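Local coordinates for beta-Ala-His dipeptidase (Homo sapiens, PDB 3DLJ), which hydrolyses Xaa-His dipeptides, above all carnosine and anserine, as a secreted zinc-dependent M20-family metallopeptidase, at residues 320-324 with 353-359; 203-209 with 444-450. One frame throughout, in Å; residues are numbered along the deposited sequence.

Both contacts are largely buried, but they belong to different sheets. Contact 2 (203-209 with 444-450) pairs neighbouring strands 201-204 and 444-445 at one side of the six-stranded sheet in the zinc-binding part of the chain, and it holds the zinc ligand D206. Contact 1 (320-324 with 353-359) lies where strands 324-331 and 346-355 meet in the other mixed sheet, farther from the middle of the chain. Contact 2 is rich in hydrogen bonds, from backbone, serine and indole; contact 1 has one direct backbone bond, a water bridge and apolar packing round V356. Their centres are about 21 Å apart and they do not touch.

Contact 1 (320-324 with 353-359); sequences WRYPS and IRLVPHM
Segment 320-324 leaves helix 312-320 at R321 (phi/psi -136/1) and runs extended from Y322 into strand 324-331, while 353-359 is the end of strand 346-355 and the turn after it. The two run antiparallel, with P323 CA 5.2 Å from L355 CA and R321 CA 5.6 Å from V356 CA. One direct hydrogen bond joins the backbones, R354 N to S324 O at 2.9 Å; I353 CA also meets S324 O at 3.1 Å, and P323 CA lies 3.2 Å from R354 O. The peptide before H358 is cis, and the chain turns back so that M359 N donates to V356 O (2.8 Å). Farther along, water 1 donates to R321 O (3.0 Å) and P357 O (2.8 Å), bridging the diverging chains.

V356 (chi1 m) points at the other segment: its CG2 lies 3.4 Å from R321 O and 3.8 Å from P323 CD, and its CG1 is 3.5 Å from Y322 O. M359 (m, t, p) sets SD 3.7 Å from P323 CB and takes a weak bond from V356 N (3.6 Å). R354 packs CG 3.5 Å from S324 OG, then leads away, its NH2 making a weak hydrogen bond to T428 OG1. R321, buried, makes a salt bridge with E284 and a hydrogen bond to V278 O. This is the open end of an antiparallel strand pair in the mixed sheet, where an incoming helix-to-strand loop meets a turn with a non-prolyl cis peptide, P357-H358, leading to helix 361-377.

Contact 2 (203-209 with 444-450); sequences VISDNLW and VLIPLGA. With ZN (zinc ion), chain D.
V203 CG2 meets V444 CG1 at 3.5 Å and V203 CG1 meets I446 CD1 at 4.0 Å; on the other face of the sheet I204 CB packs 3.6 Å from L445 CD2. Farther along, P447 CG lies 3.6 Å from W209 CD1 (chi1 m, chi2 -22°). The backbones run parallel, pairing V203 with V444 and I204 with L445 (CA-CA 5.0 and 5.1 Å): I204 N donates to V444 O (3.1 Å) and I446 N to I204 O (3.0 Å). These are adjacent strands of the zinc-binding sheet of this M20 peptidase, and the loop beyond 204 carries D206, whose OD2 binds zinc at 1.9 Å alongside H110 and D143. S205 (chi1 t) donates from OG to I446 O at 2.6 Å. Past the strands, L208 bridges G449 (CA-CA 4.3 Å), where a CB would clash with L208 CD2. W209 N donates to G449 O (2.8 Å), and W209 NE1 to P447 O (2.9 Å). Water 2 accepts from L448 N (2.8 Å) and donates to S205 OG (3.1 Å) and N207 O (3.2 Å).

Contact 1 (320-324 with 353-359)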
ATOM      1  N   TRP A 320       7.471  -2.105 -13.104  1.00 30.29           N
ATOM      2  CA  TRP A 320       8.030  -0.867 -12.574  1.00 29.83           C
ATOM      3  C   TRP A 320       7.978   0.349 -13.490  1.00 29.18           C
ATOM      4  O   TRP A 320       7.858   1.474 -13.014  1.00 28.07           O
ATOM      5  CB  TRP A 320       9.477  -1.077 -12.130  1.00 29.31           C
ATOM      6  CG  TRP A 320       9.682  -2.091 -11.036  1.00 29.15           C
ATOM      7  CD1 TRP A 320       8.720  -2.669 -10.228  1.00 29.59           C
ATOM      8  CD2 TRP A 320      10.936  -2.620 -10.605  1.00 29.55           C
ATOM      9  NE1 TRP A 320       9.305  -3.535  -9.348  1.00 29.55           N
ATOM     10  CE2 TRP A 320      10.665  -3.529  -9.556  1.00 31.17           C
ATOM     11  CE3 TRP A 320      12.278  -2.412 -11.008  1.00 31.09           C
ATOM     12  CZ2 TRP A 320      11.680  -4.233  -8.900  1.00 30.17           C
ATOM     13  CZ3 TRP A 320      13.283  -3.114 -10.366  1.00 29.92           C
ATOM     14  CH2 TRP A 320      12.977  -4.017  -9.319  1.00 30.14           C
ATOM     15  N   ARG A 321       8.098   0.121 -14.789  1.00 29.28           N
ATOM     16  CA  ARG A 321       8.363   1.224 -15.722  1.00 29.32           C
ATOM     17  C   ARG A 321       7.530   1.199 -17.012  1.00 29.13           C
ATOM     18  O   ARG A 321       7.675   2.065 -17.881  1.00 28.93           O
ATOM     19  CB  ARG A 321       9.880   1.353 -15.994  1.00 28.97           C
ATOM     20  CG  ARG A 321      10.535   0.187 -16.744  1.00 28.49           C
ATOM     21  CD  ARG A 321      10.415   0.364 -18.275  1.00 27.08           C
ATOM     22  NE  ARG A 321      11.156   1.531 -18.767  1.00 26.93           N
ATOM     23  CZ  ARG A 321      10.813   2.265 -19.832  1.00 27.14           C
ATOM     24  NH1 ARG A 321       9.716   1.989 -20.528  1.00 28.83           N
ATOM     25  NH2 ARG A 321      11.558   3.295 -20.203  1.00 24.67           N
ATOM     26  N   TYR A 322       6.652   0.203 -17.120  1.00 29.58           N
ATOM     27  CA  TYR A 322       5.611   0.206 -18.142  1.00 29.10           C
ATOM     28  C   TYR A 322       4.232   0.351 -17.480  1.00 29.29           C
ATOM     29  O   TYR A 322       4.024  -0.120 -16.368  1.00 29.67           O
ATOM     30  CB  TYR A 322       5.668  -1.058 -18.996  1.00 28.59           C
ATOM     31  CG  TYR A 322       6.848  -1.153 -19.946  1.00 29.43           C
ATOM     32  CD1 TYR A 322       7.830  -2.122 -19.758  1.00 29.73           C
ATOM     33  CD2 TYR A 322       6.967  -0.312 -21.051  1.00 27.21           C
ATOM     34  CE1 TYR A 322       8.896  -2.255 -20.622  1.00 27.92           C
ATOM     35  CE2 TYR A 322       8.030  -0.437 -21.919  1.00 28.47           C
ATOM     36  CZ  TYR A 322       9.001  -1.411 -21.694  1.00 29.64           C
ATOM     37  OH  TYR A 322      10.082  -1.564 -22.551  1.00 29.44           O
ATOM     38  N   PRO A 323       3.278   1.026 -18.163  1.00 29.53           N
ATOM     39  CA  PRO A 323       1.936   1.113 -17.600  1.00 29.33           C
ATOM     40  C   PRO A 323       1.240  -0.257 -17.649  1.00 29.59           C
ATOM     41  O   PRO A 323       1.645  -1.135 -18.403  1.00 30.07           O
ATOM     42  CB  PRO A 323       1.243   2.121 -18.532  1.00 29.28           C
ATOM     43  CG  PRO A 323       1.944   1.995 -19.801  1.00 29.76           C
ATOM     44  CD  PRO A 323       3.373   1.712 -19.463  1.00 28.07           C
ATOM     45  N   SER A 324       0.219  -0.452 -16.829  1.00 29.58           N
ATOM     46  CA  SER A 324      -0.487  -1.709 -16.820  1.00 29.56           C
ATOM     47  C   SER A 324      -1.966  -1.417 -16.591  1.00 29.77           C
ATOM     48  O   SER A 324      -2.313  -0.401 -15.958  1.00 30.69           O
ATOM     49  CB  SER A 324       0.073  -2.632 -15.729  1.00 29.65           C
ATOM     50  OG  SER A 324      -0.309  -2.191 -14.437  1.00 29.73           O
ATOM     51  N   ILE A 353      -5.337   2.052 -14.412  1.00 30.27           N
ATOM     52  CA  ILE A 353      -4.111   2.040 -15.164  1.00 30.46           C
ATOM     53  C   ILE A 353      -3.003   2.592 -14.265  1.00 30.88           C
ATOM     54  O   ILE A 353      -3.062   3.740 -13.798  1.00 31.96           O
ATOM     55  CB  ILE A 353      -4.248   2.887 -16.472  1.00 30.35           C
ATOM     56  CG1 ILE A 353      -5.420   2.372 -17.329  1.00 30.24           C
ATOM     57  CG2 ILE A 353      -2.955   2.874 -17.263  1.00 27.83           C
ATOM     58  CD1 ILE A 353      -5.771   3.247 -18.536  1.00 31.17           C
ATOM     59  N   ARG A 354      -1.989   1.774 -14.040  1.00 30.75           N
ATOM     60  CA  ARG A 354      -0.802   2.196 -13.339  1.00 29.92           C
ATOM     61  C   ARG A 354       0.026   3.075 -14.236  1.00 29.91           C
ATOM     62  O   ARG A 354       0.222   2.779 -15.418  1.00 30.64           O
ATOM     63  CB  ARG A 354      -0.030   0.976 -12.856  1.00 30.09           C
ATOM     64  CG  ARG A 354      -0.847   0.101 -11.912  1.00 30.07           C
ATOM     65  CD  ARG A 354      -0.904   0.670 -10.481  1.00 32.56           C
ATOM     66  NE  ARG A 354      -1.762  -0.136  -9.597  1.00 34.69           N
ATOM     67  CZ  ARG A 354      -2.040   0.157  -8.321  1.00 35.86           C
ATOM     68  NH1 ARG A 354      -2.830  -0.647  -7.616  1.00 34.65           N
ATOM     69  NH2 ARG A 354      -1.528   1.247  -7.747  1.00 34.86           N
ATOM     70  N   LEU A 355       0.488   4.193 -13.689  1.00 29.59           N
ATOM     71  CA  LEU A 355       1.150   5.189 -14.503  1.00 29.11           C
ATOM     72  C   LEU A 355       2.641   5.224 -14.225  1.00 29.05           C
ATOM     73  O   LEU A 355       3.075   4.967 -13.111  1.00 28.84           O
ATOM     74  CB  LEU A 355       0.523   6.558 -14.297  1.00 29.31           C
ATOM     75  CG  LEU A 355      -1.008   6.649 -14.333  1.00 29.66           C
ATOM     76  CD1 LEU A 355      -1.436   8.113 -14.125  1.00 30.40           C
ATOM     77  CD2 LEU A 355      -1.545   6.158 -15.641  1.00 30.42           C
ATOM     78  N   VAL A 356       3.411   5.529 -15.267  1.00 28.73           N
ATOM     79  CA  VAL A 356       4.860   5.587 -15.190  1.00 28.77           C
ATOM     80  C   VAL A 356       5.342   6.889 -15.874  1.00 29.05           C
ATOM     81  O   VAL A 356       4.595   7.507 -16.632  1.00 29.16           O
ATOM     82  CB  VAL A 356       5.520   4.336 -15.863  1.00 28.65           C
ATOM     83  CG1 VAL A 356       5.047   3.058 -15.193  1.00 27.59           C
ATOM     84  CG2 VAL A 356       5.233   4.302 -17.374  1.00 26.44           C
ATOM     85  N   PRO A 357       6.570   7.333 -15.570  1.00 29.38           N
ATOM     86  CA  PRO A 357       7.171   8.434 -16.322  1.00 29.53           C
ATOM     87  C   PRO A 357       7.162   8.176 -17.837  1.00 30.21           C
ATOM     88  O   PRO A 357       7.488   7.064 -18.255  1.00 30.25           O
ATOM     89  CB  PRO A 357       8.610   8.474 -15.799  1.00 28.80           C
ATOM     90  CG  PRO A 357       8.569   7.832 -14.468  1.00 28.97           C
ATOM     91  CD  PRO A 357       7.430   6.868 -14.458  1.00 29.55           C
ATOM     92  N   HIS A 358       6.792   9.165 -18.657  1.00 30.54           N
ATOM     93  CA  HIS A 358       6.352  10.493 -18.220  1.00 31.33           C
ATOM     94  C   HIS A 358       4.860  10.763 -18.449  1.00 31.25           C
ATOM     95  O   HIS A 358       4.503  11.811 -18.966  1.00 31.05           O
ATOM     96  CB  HIS A 358       7.167  11.579 -18.934  1.00 31.70           C
ATOM     97  CG  HIS A 358       8.455  11.900 -18.252  1.00 34.14           C
ATOM     98  ND1 HIS A 358       9.598  12.249 -18.941  1.00 35.91           N
ATOM     99  CD2 HIS A 358       8.790  11.898 -16.937  1.00 35.55           C
ATOM    100  CE1 HIS A 358      10.580  12.459 -18.079  1.00 36.98           C
ATOM    101  NE2 HIS A 358      10.115  12.249 -16.857  1.00 36.57           N
ATOM    102  N   MET A 359       3.994   9.831 -18.050  1.00 31.23           N
ATOM    103  CA  MET A 359       2.553   9.949 -18.339  1.00 30.92           C
ATOM    104  C   MET A 359       1.820  11.072 -17.564  1.00 31.41           C
ATOM    105  O   MET A 359       1.962  11.207 -16.354  1.00 30.52           O
ATOM    106  CB  MET A 359       1.848   8.593 -18.121  1.00 30.03           C
ATOM    107  CG  MET A 359       2.442   7.424 -18.938  1.00 29.32           C
ATOM    108  SD  MET A 359       1.804   5.789 -18.489  1.00 29.37           S
ATOM    109  CE  MET A 359       0.206   5.813 -19.333  1.00 24.52           C
TER
HETATM  110  O   HOH W   1       8.774   4.770 -17.388  1.00 38.38           O

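Contact 2 (203-209 with 444-450)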
ATOM      1  N   VAL A 203      10.533   8.105   7.091  1.00 37.14           N
ATOM      2  CA  VAL A 203      10.547   6.678   6.764  1.00 36.08           C
ATOM      3  C   VAL A 203       9.122   6.136   6.611  1.00 35.09           C
ATOM      4  O   VAL A 203       8.215   6.496   7.366  1.00 34.10           O
ATOM      5  CB  VAL A 203      11.291   5.841   7.860  1.00 36.21           C
ATOM      6  CG1 VAL A 203      11.214   4.327   7.558  1.00 37.02           C
ATOM      7  CG2 VAL A 203      12.723   6.277   7.990  1.00 36.28           C
ATOM      8  N   ILE A 204       8.939   5.287   5.605  1.00 34.65           N
ATOM      9  CA  ILE A 204       7.705   4.531   5.399  1.00 34.34           C
ATOM     10  C   ILE A 204       8.127   3.079   5.226  1.00 34.20           C
ATOM     11  O   ILE A 204       9.082   2.786   4.505  1.00 33.99           O
ATOM     12  CB  ILE A 204       6.906   5.009   4.139  1.00 34.22           C
ATOM     13  CG1 ILE A 204       6.531   6.502   4.242  1.00 34.10           C
ATOM     14  CG2 ILE A 204       5.644   4.100   3.872  1.00 34.31           C
ATOM     15  CD1 ILE A 204       5.875   7.082   2.954  1.00 34.54           C
ATOM     16  N   SER A 205       7.422   2.178   5.893  1.00 34.34           N
ATOM     17  CA  SER A 205       7.662   0.761   5.742  1.00 35.13           C
ATOM     18  C   SER A 205       6.336   0.073   5.422  1.00 35.93           C
ATOM     19  O   SER A 205       5.667  -0.476   6.305  1.00 36.71           O
ATOM     20  CB  SER A 205       8.281   0.195   7.032  1.00 35.28           C
ATOM     21  OG  SER A 205       8.734  -1.143   6.865  1.00 33.49           O
ATOM     22  N   ASP A 206       5.942   0.095   4.157  1.00 36.24           N
ATOM     23  CA  ASP A 206       4.652  -0.467   3.789  1.00 36.39           C
ATOM     24  C   ASP A 206       4.702  -1.017   2.385  1.00 36.80           C
ATOM     25  O   ASP A 206       3.914  -0.642   1.512  1.00 37.31           O
ATOM     26  CB  ASP A 206       3.561   0.595   3.926  1.00 36.35           C
ATOM     27  CG  ASP A 206       2.142  -0.004   3.939  1.00 38.72           C
ATOM     28  OD1 ASP A 206       2.004  -1.261   3.962  1.00 38.16           O
ATOM     29  OD2 ASP A 206       1.167   0.800   3.902  1.00 39.16           O
ATOM     30  N   ASN A 207       5.651  -1.912   2.166  1.00 37.33           N
ATOM     31  CA  ASN A 207       5.901  -2.472   0.842  1.00 37.37           C
ATOM     32  C   ASN A 207       6.734  -3.728   0.951  1.00 37.45           C
ATOM     33  O   ASN A 207       7.209  -4.068   2.043  1.00 37.51           O
ATOM     34  CB  ASN A 207       6.512  -1.438  -0.115  1.00 37.72           C
ATOM     35  CG  ASN A 207       7.715  -0.722   0.461  1.00 38.46           C
ATOM     36  OD1 ASN A 207       7.651  -0.035   1.500  1.00 39.21           O
ATOM     37  ND2 ASN A 207       8.819  -0.836  -0.245  1.00 41.43           N
ATOM     38  N   LEU A 208       6.867  -4.441  -0.163  1.00 37.50           N
ATOM     39  CA  LEU A 208       7.400  -5.785  -0.160  1.00 37.64           C
ATOM     40  C   LEU A 208       8.732  -5.922  -0.912  1.00 38.37           C
ATOM     41  O   LEU A 208       9.030  -5.147  -1.828  1.00 37.12           O
ATOM     42  CB  LEU A 208       6.371  -6.731  -0.783  1.00 37.54           C
ATOM     43  CG  LEU A 208       4.913  -6.646  -0.319  1.00 38.55           C
ATOM     44  CD1 LEU A 208       4.121  -7.727  -1.001  1.00 38.05           C
ATOM     45  CD2 LEU A 208       4.774  -6.728   1.198  1.00 35.48           C
ATOM     46  N   TRP A 209       9.515  -6.925  -0.517  1.00 39.34           N
ATOM     47  CA  TRP A 209      10.680  -7.354  -1.294  1.00 40.78           C
ATOM     48  C   TRP A 209      10.172  -8.044  -2.553  1.00 41.52           C
ATOM     49  O   TRP A 209       8.978  -8.261  -2.695  1.00 41.06           O
ATOM     50  CB  TRP A 209      11.582  -8.310  -0.511  1.00 41.24           C
ATOM     51  CG  TRP A 209      12.063  -7.829   0.837  1.00 41.74           C
ATOM     52  CD1 TRP A 209      12.160  -6.538   1.279  1.00 43.25           C
ATOM     53  CD2 TRP A 209      12.509  -8.652   1.914  1.00 42.71           C
ATOM     54  NE1 TRP A 209      12.631  -6.511   2.574  1.00 42.25           N
ATOM     55  CE2 TRP A 209      12.850  -7.796   2.987  1.00 42.15           C
ATOM     56  CE3 TRP A 209      12.639 -10.039   2.085  1.00 43.93           C
ATOM     57  CZ2 TRP A 209      13.328  -8.275   4.211  1.00 43.63           C
ATOM     58  CZ3 TRP A 209      13.121 -10.521   3.311  1.00 44.93           C
ATOM     59  CH2 TRP A 209      13.458  -9.636   4.359  1.00 43.69           C
ATOM     60  N   VAL A 444      12.242   7.696   2.653  1.00 38.72           N
ATOM     61  CA  VAL A 444      12.897   6.415   2.362  1.00 38.29           C
ATOM     62  C   VAL A 444      11.931   5.246   2.585  1.00 38.02           C
ATOM     63  O   VAL A 444      11.325   5.112   3.654  1.00 37.79           O
ATOM     64  CB  VAL A 444      14.217   6.225   3.187  1.00 38.58           C
ATOM     65  CG1 VAL A 444      13.964   6.433   4.672  1.00 38.39           C
ATOM     66  CG2 VAL A 444      14.838   4.849   2.941  1.00 37.48           C
ATOM     67  N   LEU A 445      11.782   4.403   1.573  1.00 37.64           N
ATOM     68  CA  LEU A 445      10.917   3.237   1.712  1.00 37.54           C
ATOM     69  C   LEU A 445      11.702   1.988   2.088  1.00 36.77           C
ATOM     70  O   LEU A 445      12.477   1.462   1.296  1.00 36.54           O
ATOM     71  CB  LEU A 445      10.072   2.992   0.452  1.00 37.74           C
ATOM     72  CG  LEU A 445       9.286   4.162  -0.133  1.00 38.46           C
ATOM     73  CD1 LEU A 445       8.661   3.699  -1.420  1.00 40.51           C
ATOM     74  CD2 LEU A 445       8.226   4.671   0.815  1.00 38.76           C
ATOM     75  N   ILE A 446      11.482   1.517   3.313  1.00 36.26           N
ATOM     76  CA  ILE A 446      12.131   0.302   3.806  1.00 35.66           C
ATOM     77  C   ILE A 446      11.106  -0.837   3.909  1.00 35.07           C
ATOM     78  O   ILE A 446      10.380  -0.933   4.883  1.00 35.43           O
ATOM     79  CB  ILE A 446      12.842   0.538   5.168  1.00 35.89           C
ATOM     80  CG1 ILE A 446      13.682   1.836   5.110  1.00 36.02           C
ATOM     81  CG2 ILE A 446      13.706  -0.661   5.522  1.00 35.15           C
ATOM     82  CD1 ILE A 446      14.382   2.223   6.415  1.00 35.45           C
ATOM     83  N   PRO A 447      11.063  -1.706   2.892  1.00 34.43           N
ATOM     84  CA  PRO A 447      10.119  -2.808   2.882  1.00 33.59           C
ATOM     85  C   PRO A 447      10.489  -3.846   3.946  1.00 33.64           C
ATOM     86  O   PRO A 447      11.657  -4.178   4.073  1.00 31.74           O
ATOM     87  CB  PRO A 447      10.254  -3.379   1.461  1.00 33.68           C
ATOM     88  CG  PRO A 447      11.631  -2.960   0.982  1.00 33.71           C
ATOM     89  CD  PRO A 447      11.952  -1.686   1.705  1.00 34.38           C
ATOM     90  N   LEU A 448       9.499  -4.313   4.724  1.00 34.16           N
ATOM     91  CA  LEU A 448       9.692  -5.456   5.636  1.00 34.77           C
ATOM     92  C   LEU A 448       9.005  -6.723   5.130  1.00 35.01           C
ATOM     93  O   LEU A 448       9.368  -7.840   5.527  1.00 34.96           O
ATOM     94  CB  LEU A 448       9.209  -5.155   7.069  1.00 35.01           C
ATOM     95  CG  LEU A 448       9.970  -4.208   8.002  1.00 34.62           C
ATOM     96  CD1 LEU A 448       9.673  -4.552   9.470  1.00 32.82           C
ATOM     97  CD2 LEU A 448      11.428  -4.279   7.733  1.00 31.58           C
ATOM     98  N   GLY A 449       8.034  -6.551   4.240  1.00 34.93           N
ATOM     99  CA  GLY A 449       7.262  -7.672   3.737  1.00 34.96           C
ATOM    100  C   GLY A 449       7.945  -8.554   2.713  1.00 35.43           C
ATOM    101  O   GLY A 449       8.810  -8.105   1.967  1.00 35.46           O
ATOM    102  N   ALA A 450       7.567  -9.830   2.687  1.00 35.81           N
ATOM    103  CA  ALA A 450       8.006 -10.713   1.614  1.00 36.00           C
ATOM    104  C   ALA A 450       7.072 -10.563   0.433  1.00 35.48           C
ATOM    105  O   ALA A 450       5.924 -10.139   0.576  1.00 36.69           O
ATOM    106  CB  ALA A 450       8.093 -12.183   2.060  1.00 35.18           C
TER
HETATM  107 ZN    ZN D2002      -0.522   0.058   3.935  1.00 30.29          ZN
HETATM  108  O   HOH W   2       7.039  -2.997   5.005  1.00 23.40           O